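Local coordinates for GTN Reductase (Agrobacterium tumefaciens, PDB 5N6G), which is an FMN-containing ene-reductase of the Old Yellow Enzyme family that probably reduces carbon-carbon double bonds with electrons from NADH or NADPH, at residues 2-7 against 312-317; 300-305 against 320-325. All blocks are in the same frame, centred on the assembly; numbering follows the deposited sequence.

In the fold
Both contacts belong to the (βα)8 barrel of this single-chain flavoprotein, with their centres about 9 Å apart. Contact 2 pairs the seventh strand, 301-305, with the start of the eighth, 324-327; contact 1 lays the N-terminal loop on helix 310-318, which joins those strands in a β-α-β unit. The segments alternate along the chain: 2-7, 300-305, 312-317, 320-325. A313 and V317 link the two sites by packing on V325 and V322, and A316 O probably accepts a hydrogen bond from V322 N. The beginning of the chain thus packs on the helix of a unit whose first strand, the seventh of the barrel, ends at the FMN-binding residue N305.

Contact 1 of 2, residues 2-7 against 312-317; sequences TSLFEP and SAIEAV
L4 meets three residues of helix 310-318 through its two methyl branches. CD2 reaches A313 CB at 3.9 Å and I314 CG1 at 4.0 Å, while CD1 packs on V317 CG2; the leucine crosses both the isoleucine and the valine at about a right angle. With CG of L4 anti to the backbone N (chi1 -177°), the branch point is carried toward the helix and both methyls can touch it.

V317 also works against the backbone of the loop. Its CG1, anti to the valine's own N (chi1 175°), approaches L4 N and S3 C, each at 3.7 Å, and touches T2 CG2 at the outer margin. F5 adds a looser contact, CE2 lying 4.4 Å from I314 CD1.

In the (βα)8 barrel this helix follows the seventh strand, and the N-terminal loop packs on it before running into strand 8-10. L4 and F5 also touch I19 of the first barrel strand, 19-21.

The polar link is a single water that accepts from L4 N at 2.9 Å and donates to I314 O at 2.8 Å. Within the loop, residues S3 to E6 form a type I turn, and S3 OG takes the N-H of F5 in an ST turn. S3 N donates to E6 OE1 over 2.8 Å, meeting it from above the carboxylate plane.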
ATOM      1  N   THR A   2     -26.064  -3.275   4.763  1.00 40.65           N
ATOM      2  CA  THR A   2     -25.097  -3.249   3.668  1.00 30.61           C
ATOM      3  C   THR A   2     -24.458  -4.620   3.498  1.00 33.45           C
ATOM      4  O   THR A   2     -24.088  -5.272   4.469  1.00 33.78           O
ATOM      5  CB  THR A   2     -24.017  -2.212   3.913  1.00 33.09           C
ATOM      6  OG1 THR A   2     -24.629  -0.955   4.214  1.00 41.99           O
ATOM      7  CG2 THR A   2     -23.144  -2.052   2.662  1.00 31.13           C
ATOM      8  N   SER A   3     -24.311  -5.039   2.248  1.00 25.98           N
ATOM      9  CA  SER A   3     -23.743  -6.330   1.904  1.00 25.64           C
ATOM     10  C   SER A   3     -22.336  -6.145   1.350  1.00 26.91           C
ATOM     11  O   SER A   3     -22.051  -5.160   0.673  1.00 23.24           O
ATOM     12  CB  SER A   3     -24.612  -7.024   0.861  1.00 30.51           C
ATOM     13  OG  SER A   3     -23.982  -8.156   0.309  1.00 28.72           O
ATOM     14  N   LEU A   4     -21.478  -7.128   1.626  1.00 22.96           N
ATOM     15  CA  LEU A   4     -20.153  -7.201   1.014  1.00 24.58           C
ATOM     16  C   LEU A   4     -20.231  -7.157  -0.507  1.00 23.70           C
ATOM     17  O   LEU A   4     -19.274  -6.727  -1.170  1.00 22.37           O
ATOM     18  CB  LEU A   4     -19.469  -8.499   1.466  1.00 22.38           C
ATOM     19  CG  LEU A   4     -18.025  -8.790   1.025  1.00 22.69           C
ATOM     20  CD1 LEU A   4     -17.079  -7.766   1.593  1.00 22.62           C
ATOM     21  CD2 LEU A   4     -17.603 -10.196   1.451  1.00 24.85           C
ATOM     22  N   PHE A   5     -21.338  -7.618  -1.073  1.00 24.69           N
ATOM     23  CA  PHE A   5     -21.466  -7.793  -2.507  1.00 21.47           C
ATOM     24  C   PHE A   5     -22.108  -6.605  -3.195  1.00 26.56           C
ATOM     25  O   PHE A   5     -22.163  -6.586  -4.425  1.00 31.93           O
ATOM     26  CB  PHE A   5     -22.238  -9.092  -2.782  1.00 25.53           C
ATOM     27  CG  PHE A   5     -21.573 -10.289  -2.165  1.00 25.11           C
ATOM     28  CD1 PHE A   5     -20.413 -10.807  -2.714  1.00 30.92           C
ATOM     29  CD2 PHE A   5     -22.082 -10.868  -1.019  1.00 30.76           C
ATOM     30  CE1 PHE A   5     -19.775 -11.892  -2.130  1.00 31.69           C
ATOM     31  CE2 PHE A   5     -21.450 -11.950  -0.429  1.00 34.45           C
ATOM     32  CZ  PHE A   5     -20.296 -12.461  -0.982  1.00 34.29           C
ATOM     33  N   GLU A   6     -22.516  -5.588  -2.457  1.00 23.15           N
ATOM     34  CA  GLU A   6     -23.179  -4.491  -3.140  1.00 25.72           C
ATOM     35  C   GLU A   6     -22.224  -3.332  -3.395  1.00 18.92           C
ATOM     36  O   GLU A   6     -21.149  -3.235  -2.794  1.00 20.98           O
ATOM     37  CB  GLU A   6     -24.394  -4.023  -2.332  1.00 36.52           C
ATOM     38  CG  GLU A   6     -24.112  -3.034  -1.253  1.00 31.83           C
ATOM     39  CD  GLU A   6     -25.354  -2.741  -0.414  1.00 45.32           C
ATOM     40  OE1 GLU A   6     -25.802  -3.647   0.317  1.00 40.33           O
ATOM     41  OE2 GLU A   6     -25.890  -1.615  -0.505  1.00 53.59           O
ATOM     42  N   PRO A   7     -22.581  -2.440  -4.315  1.00 20.74           N
ATOM     43  CA  PRO A   7     -21.651  -1.379  -4.721  1.00 20.46           C
ATOM     44  C   PRO A   7     -21.345  -0.401  -3.603  1.00 25.01           C
ATOM     45  O   PRO A   7     -22.043  -0.299  -2.590  1.00 22.50           O
ATOM     46  CB  PRO A   7     -22.381  -0.675  -5.871  1.00 27.94           C
ATOM     47  CG  PRO A   7     -23.436  -1.627  -6.319  1.00 49.99           C
ATOM     48  CD  PRO A   7     -23.806  -2.445  -5.135  1.00 33.38           C
ATOM     49  N   SER A 312     -16.199 -13.666   8.268  1.00 24.19           N
ATOM     50  CA  SER A 312     -15.880 -12.440   8.998  1.00 26.79           C
ATOM     51  C   SER A 312     -16.000 -11.208   8.112  1.00 21.36           C
ATOM     52  O   SER A 312     -16.389 -10.137   8.594  1.00 22.86           O
ATOM     53  CB  SER A 312     -14.477 -12.523   9.607  1.00 26.05           C
ATOM     54  OG  SER A 312     -13.498 -12.765   8.611  1.00 27.45           O
ATOM     55  N   ALA A 313     -15.699 -11.327   6.820  1.00 23.29           N
ATOM     56  CA  ALA A 313     -15.888 -10.184   5.935  1.00 20.23           C
ATOM     57  C   ALA A 313     -17.359  -9.853   5.760  1.00 21.17           C
ATOM     58  O   ALA A 313     -17.741  -8.680   5.784  1.00 23.25           O
ATOM     59  CB  ALA A 313     -15.240 -10.452   4.579  1.00 22.72           C
ATOM     60  N   ILE A 314     -18.203 -10.867   5.572  1.00 21.31           N
ATOM     61  CA  ILE A 314     -19.629 -10.615   5.452  1.00 20.84           C
ATOM     62  C   ILE A 314     -20.145  -9.927   6.708  1.00 24.19           C
ATOM     63  O   ILE A 314     -20.878  -8.934   6.638  1.00 25.61           O
ATOM     64  CB  ILE A 314     -20.374 -11.928   5.174  1.00 23.02           C
ATOM     65  CG1 ILE A 314     -20.018 -12.407   3.766  1.00 26.72           C
ATOM     66  CG2 ILE A 314     -21.879 -11.736   5.322  1.00 27.50           C
ATOM     67  CD1 ILE A 314     -20.551 -13.785   3.441  1.00 33.99           C
ATOM     68  N   GLU A 315     -19.746 -10.428   7.873  1.00 23.28           N
ATOM     69  CA  GLU A 315     -20.265  -9.887   9.132  1.00 28.74           C
ATOM     70  C   GLU A 315     -19.747  -8.470   9.383  1.00 24.52           C
ATOM     71  O   GLU A 315     -20.480  -7.615   9.900  1.00 27.14           O
ATOM     72  CB  GLU A 315     -19.897 -10.814  10.297  1.00 32.02           C
ATOM     73  CG  GLU A 315     -20.693 -12.111  10.292  1.00 46.94           C
ATOM     74  CD  GLU A 315     -20.284 -13.079  11.392  1.00 64.87           C
ATOM     75  OE1 GLU A 315     -19.454 -12.709  12.249  1.00 71.96           O
ATOM     76  OE2 GLU A 315     -20.797 -14.218  11.396  1.00 64.42           O
ATOM     77  N   ALA A 316     -18.497  -8.195   9.015  1.00 22.36           N
ATOM     78  CA  ALA A 316     -17.933  -6.874   9.282  1.00 17.55           C
ATOM     79  C   ALA A 316     -18.629  -5.799   8.461  1.00 23.29           C
ATOM     80  O   ALA A 316     -18.836  -4.676   8.941  1.00 22.30           O
ATOM     81  CB  ALA A 316     -16.429  -6.874   9.004  1.00 20.08           C
ATOM     82  N   VAL A 317     -19.005  -6.115   7.225  1.00 20.95           N
ATOM     83  CA  VAL A 317     -19.718  -5.130   6.416  1.00 23.45           C
ATOM     84  C   VAL A 317     -21.159  -4.997   6.879  1.00 22.09           C
ATOM     85  O   VAL A 317     -21.665  -3.883   7.046  1.00 24.15           O
ATOM     86  CB  VAL A 317     -19.622  -5.487   4.922  1.00 17.46           C
ATOM     87  CG1 VAL A 317     -20.450  -4.540   4.085  1.00 25.73           C
ATOM     88  CG2 VAL A 317     -18.159  -5.415   4.475  1.00 19.84           C
TER
HETATM   89  O   HOH W   1     -22.098  -8.533   4.116  1.00 31.35           O

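Contact 2 of 2, residues 300-305 against 320-325; sequences GLWIAN and GKVDAV. With FMN (flavin mononucleotide), chain B.
The seventh and eighth strands of the (βα)8 barrel meet here, paired in parallel as the two strands of a β-α-β unit. I303 is in register with A324 and A304 with V325. A304 N donates to A324 O at 3.0 Å, and W302 O accepts from two successive amides. D323 N is the closer donor, 2.8 Å away and in the carbonyl plane; A324 N lies farther off and tilted from that plane.

D323 turns back on the start of the seventh strand. Its CG lies beside its own backbone N and anti to the carbonyl carbon (chi1, measured from N, -61°), and OD2 receives the N-H of W302 at 2.8 Å and 163°, on the anti side of the carboxylate and somewhat out of its plane. R294 forms a salt bridge with the same oxygen, so a backbone amide and a guanidinium share it and would both be expected to favour the charged carboxylate. L301 CD1 presses against D323 CB at 3.3 Å, a tight fit, while its CD2 reaches A324 CB.

On the face carrying A304 and V325, V322 CG1 packs on A304 CB at 3.5 Å. V322 also lies at the edge of the W302 ring, its CA near the ring plane. Y308, in the loop before the connecting helix, touches both V322 and V325.

The seventh strand ends at the cofactor, where the N305 amide grips the ribityl chain of FMN at two points: OD1 accepts from O3' at 2.6 Å, and ND2 donates to O5' at 3.0 Å.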
ATOM      1  N   GLY A 300     -14.525   9.083   3.765  1.00 15.35           N
ATOM      2  CA  GLY A 300     -13.906   8.102   2.905  1.00 15.09           C
ATOM      3  C   GLY A 300     -14.417   6.708   3.199  1.00 17.30           C
ATOM      4  O   GLY A 300     -14.894   6.401   4.288  1.00 17.28           O
ATOM      5  N   LEU A 301     -14.278   5.850   2.202  1.00 16.26           N
ATOM      6  CA  LEU A 301     -14.618   4.445   2.371  1.00 13.94           C
ATOM      7  C   LEU A 301     -13.624   3.803   3.337  1.00 16.16           C
ATOM      8  O   LEU A 301     -12.407   3.969   3.196  1.00 15.75           O
ATOM      9  CB  LEU A 301     -14.572   3.738   1.011  1.00 16.52           C
ATOM     10  CG  LEU A 301     -15.213   2.361   0.966  1.00 20.32           C
ATOM     11  CD1 LEU A 301     -16.717   2.492   1.013  1.00 23.11           C
ATOM     12  CD2 LEU A 301     -14.773   1.611  -0.287  1.00 22.53           C
ATOM     13  N   TRP A 302     -14.134   3.082   4.325  1.00 15.76           N
ATOM     14  CA  TRP A 302     -13.302   2.476   5.356  1.00 13.51           C
ATOM     15  C   TRP A 302     -13.050   1.021   4.959  1.00 13.82           C
ATOM     16  O   TRP A 302     -13.950   0.171   5.082  1.00 15.95           O
ATOM     17  CB  TRP A 302     -13.987   2.553   6.718  1.00 14.93           C
ATOM     18  CG  TRP A 302     -13.078   2.233   7.846  1.00 15.77           C
ATOM     19  CD1 TRP A 302     -12.925   1.018   8.461  1.00 21.98           C
ATOM     20  CD2 TRP A 302     -12.167   3.128   8.500  1.00 14.38           C
ATOM     21  NE1 TRP A 302     -11.976   1.107   9.452  1.00 20.59           N
ATOM     22  CE2 TRP A 302     -11.499   2.391   9.498  1.00 16.95           C
ATOM     23  CE3 TRP A 302     -11.866   4.485   8.349  1.00 14.88           C
ATOM     24  CZ2 TRP A 302     -10.565   2.969  10.352  1.00 16.20           C
ATOM     25  CZ3 TRP A 302     -10.917   5.044   9.162  1.00 14.15           C
ATOM     26  CH2 TRP A 302     -10.272   4.292  10.147  1.00 14.24           C
ATOM     27  N   ILE A 303     -11.826   0.741   4.513  1.00 13.92           N
ATOM     28  CA  ILE A 303     -11.440  -0.554   3.965  1.00 13.82           C
ATOM     29  C   ILE A 303     -10.554  -1.228   4.992  1.00 16.91           C
ATOM     30  O   ILE A 303      -9.539  -0.663   5.397  1.00 17.01           O
ATOM     31  CB  ILE A 303     -10.677  -0.424   2.634  1.00 16.11           C
ATOM     32  CG1 ILE A 303     -11.455   0.402   1.607  1.00 16.59           C
ATOM     33  CG2 ILE A 303     -10.320  -1.815   2.140  1.00 18.73           C
ATOM     34  CD1 ILE A 303     -10.647   0.682   0.322  1.00 18.45           C
ATOM     35  N   ALA A 304     -10.912  -2.431   5.396  1.00 14.74           N
ATOM     36  CA  ALA A 304     -10.157  -3.139   6.415  1.00 13.73           C
ATOM     37  C   ALA A 304      -9.474  -4.348   5.809  1.00 16.18           C
ATOM     38  O   ALA A 304      -9.969  -4.944   4.858  1.00 16.60           O
ATOM     39  CB  ALA A 304     -11.054  -3.608   7.558  1.00 18.25           C
ATOM     40  N   ASN A 305      -8.344  -4.708   6.407  1.00 17.28           N
ATOM     41  CA  ASN A 305      -7.517  -5.804   5.950  1.00 15.47           C
ATOM     42  C   ASN A 305      -6.898  -6.519   7.135  1.00 18.02           C
ATOM     43  O   ASN A 305      -6.724  -5.935   8.211  1.00 16.32           O
ATOM     44  CB  ASN A 305      -6.391  -5.297   5.050  1.00 13.82           C
ATOM     45  CG  ASN A 305      -5.352  -6.345   4.797  1.00 18.62           C
ATOM     46  OD1 ASN A 305      -4.296  -6.364   5.429  1.00 17.77           O
ATOM     47  ND2 ASN A 305      -5.650  -7.252   3.881  1.00 17.97           N
ATOM     48  N   GLY A 320     -21.725  -2.910   9.906  1.00 21.63           N
ATOM     49  CA  GLY A 320     -21.272  -1.538   9.835  1.00 23.49           C
ATOM     50  C   GLY A 320     -19.903  -1.262  10.416  1.00 23.28           C
ATOM     51  O   GLY A 320     -19.500  -0.097  10.457  1.00 21.29           O
ATOM     52  N   LYS A 321     -19.146  -2.290  10.821  1.00 17.96           N
ATOM     53  CA  LYS A 321     -17.791  -2.044  11.319  1.00 21.25           C
ATOM     54  C   LYS A 321     -16.863  -1.534  10.234  1.00 21.29           C
ATOM     55  O   LYS A 321     -15.983  -0.701  10.500  1.00 18.76           O
ATOM     56  CB  LYS A 321     -17.206  -3.317  11.913  1.00 21.48           C
ATOM     57  CG  LYS A 321     -17.872  -3.747  13.193  1.00 22.17           C
ATOM     58  CD  LYS A 321     -17.310  -5.098  13.665  1.00 28.41           C
ATOM     59  CE  LYS A 321     -18.002  -5.571  14.950  1.00 36.85           C
ATOM     60  NZ  LYS A 321     -17.528  -6.927  15.347  1.00 61.35           N
ATOM     61  N   VAL A 322     -16.998  -2.056   9.018  1.00 19.49           N
ATOM     62  CA  VAL A 322     -16.155  -1.650   7.902  1.00 16.23           C
ATOM     63  C   VAL A 322     -17.057  -1.469   6.693  1.00 16.02           C
ATOM     64  O   VAL A 322     -18.152  -2.023   6.626  1.00 19.46           O
ATOM     65  CB  VAL A 322     -15.033  -2.677   7.584  1.00 19.64           C
ATOM     66  CG1 VAL A 322     -14.288  -3.062   8.835  1.00 18.76           C
ATOM     67  CG2 VAL A 322     -15.600  -3.925   6.909  1.00 21.23           C
ATOM     68  N   ASP A 323     -16.572  -0.699   5.716  1.00 16.61           N
ATOM     69  CA  ASP A 323     -17.307  -0.518   4.472  1.00 16.17           C
ATOM     70  C   ASP A 323     -16.919  -1.526   3.409  1.00 19.95           C
ATOM     71  O   ASP A 323     -17.715  -1.800   2.507  1.00 19.55           O
ATOM     72  CB  ASP A 323     -17.082   0.881   3.903  1.00 17.78           C
ATOM     73  CG  ASP A 323     -17.557   1.976   4.826  1.00 22.45           C
ATOM     74  OD1 ASP A 323     -18.569   1.754   5.536  1.00 23.50           O
ATOM     75  OD2 ASP A 323     -16.921   3.064   4.839  1.00 19.53           O
ATOM     76  N   ALA A 324     -15.704  -2.051   3.480  1.00 16.33           N
ATOM     77  CA  ALA A 324     -15.199  -2.968   2.472  1.00 16.87           C
ATOM     78  C   ALA A 324     -14.046  -3.729   3.108  1.00 16.86           C
ATOM     79  O   ALA A 324     -13.467  -3.287   4.108  1.00 16.12           O
ATOM     80  CB  ALA A 324     -14.737  -2.242   1.203  1.00 18.89           C
ATOM     81  N   VAL A 325     -13.721  -4.875   2.514  1.00 17.47           N
ATOM     82  CA  VAL A 325     -12.664  -5.753   3.009  1.00 14.09           C
ATOM     83  C   VAL A 325     -11.686  -6.026   1.873  1.00 15.21           C
ATOM     84  O   VAL A 325     -12.094  -6.390   0.763  1.00 18.65           O
ATOM     85  CB  VAL A 325     -13.238  -7.072   3.566  1.00 18.19           C
ATOM     86  CG1 VAL A 325     -12.104  -8.030   3.904  1.00 18.49           C
ATOM     87  CG2 VAL A 325     -14.114  -6.800   4.803  1.00 21.25           C
TER
HETATM   88  N1  FMN B 401       1.175  -4.653   1.626  1.00 13.95           N
HETATM   89  C2  FMN B 401       1.316  -3.428   1.022  1.00 14.56           C
HETATM   90  O2  FMN B 401       0.847  -2.385   1.532  1.00 13.88           O
HETATM   91  N3  FMN B 401       1.961  -3.342  -0.192  1.00 13.78           N
HETATM   92  C4  FMN B 401       2.544  -4.392  -0.876  1.00 18.21           C
HETATM   93  O4  FMN B 401       3.058  -4.215  -1.979  1.00 15.09           O
HETATM   94  C4A FMN B 401       2.419  -5.674  -0.217  1.00 15.82           C
HETATM   95  N5  FMN B 401       2.915  -6.727  -0.816  1.00 17.57           N
HETATM   96  C5A FMN B 401       2.649  -7.966  -0.258  1.00 14.45           C
HETATM   97  C6  FMN B 401       3.068  -9.102  -0.941  1.00 13.65           C
HETATM   98  C7  FMN B 401       2.729 -10.369  -0.488  1.00 16.15           C
HETATM   99  C7M FMN B 401       3.180 -11.571  -1.282  1.00 17.99           C
HETATM  100  C8  FMN B 401       1.967 -10.515   0.676  1.00 14.99           C
HETATM  101  C8M FMN B 401       1.529 -11.871   1.159  1.00 15.24           C
HETATM  102  C9  FMN B 401       1.563  -9.382   1.378  1.00 13.99           C
HETATM  103  C9A FMN B 401       1.893  -8.111   0.911  1.00 12.77           C
HETATM  104  N10 FMN B 401       1.403  -6.944   1.536  1.00 13.01           N
HETATM  105  C10 FMN B 401       1.673  -5.709   1.014  1.00 16.36           C
HETATM  106  C1' FMN B 401       0.448  -7.094   2.644  1.00 13.76           C
HETATM  107  C2' FMN B 401      -0.945  -7.418   2.120  1.00 13.24           C
HETATM  108  O2' FMN B 401      -1.473  -6.317   1.373  1.00 14.00           O
HETATM  109  C3' FMN B 401      -1.935  -7.781   3.228  1.00 13.06           C
HETATM  110  O3' FMN B 401      -1.985  -6.726   4.186  1.00 17.08           O
HETATM  111  C4' FMN B 401      -1.590  -9.079   3.957  1.00 13.82           C
HETATM  112  O4' FMN B 401      -1.394 -10.137   3.015  1.00 16.59           O
HETATM  113  C5' FMN B 401      -2.638  -9.455   4.988  1.00 15.21           C
HETATM  114  O5' FMN B 401      -3.907  -9.701   4.349  1.00 15.69           O
HETATM  115  P   FMN B 401      -4.532 -11.176   4.084  1.00 18.04           P
HETATM  116  O1P FMN B 401      -4.724 -11.786   5.456  1.00 19.42           O
HETATM  117  O2P FMN B 401      -3.473 -11.926   3.293  1.00 18.55           O
HETATM  118  O3P FMN B 401      -5.789 -10.918   3.338  1.00 17.50           O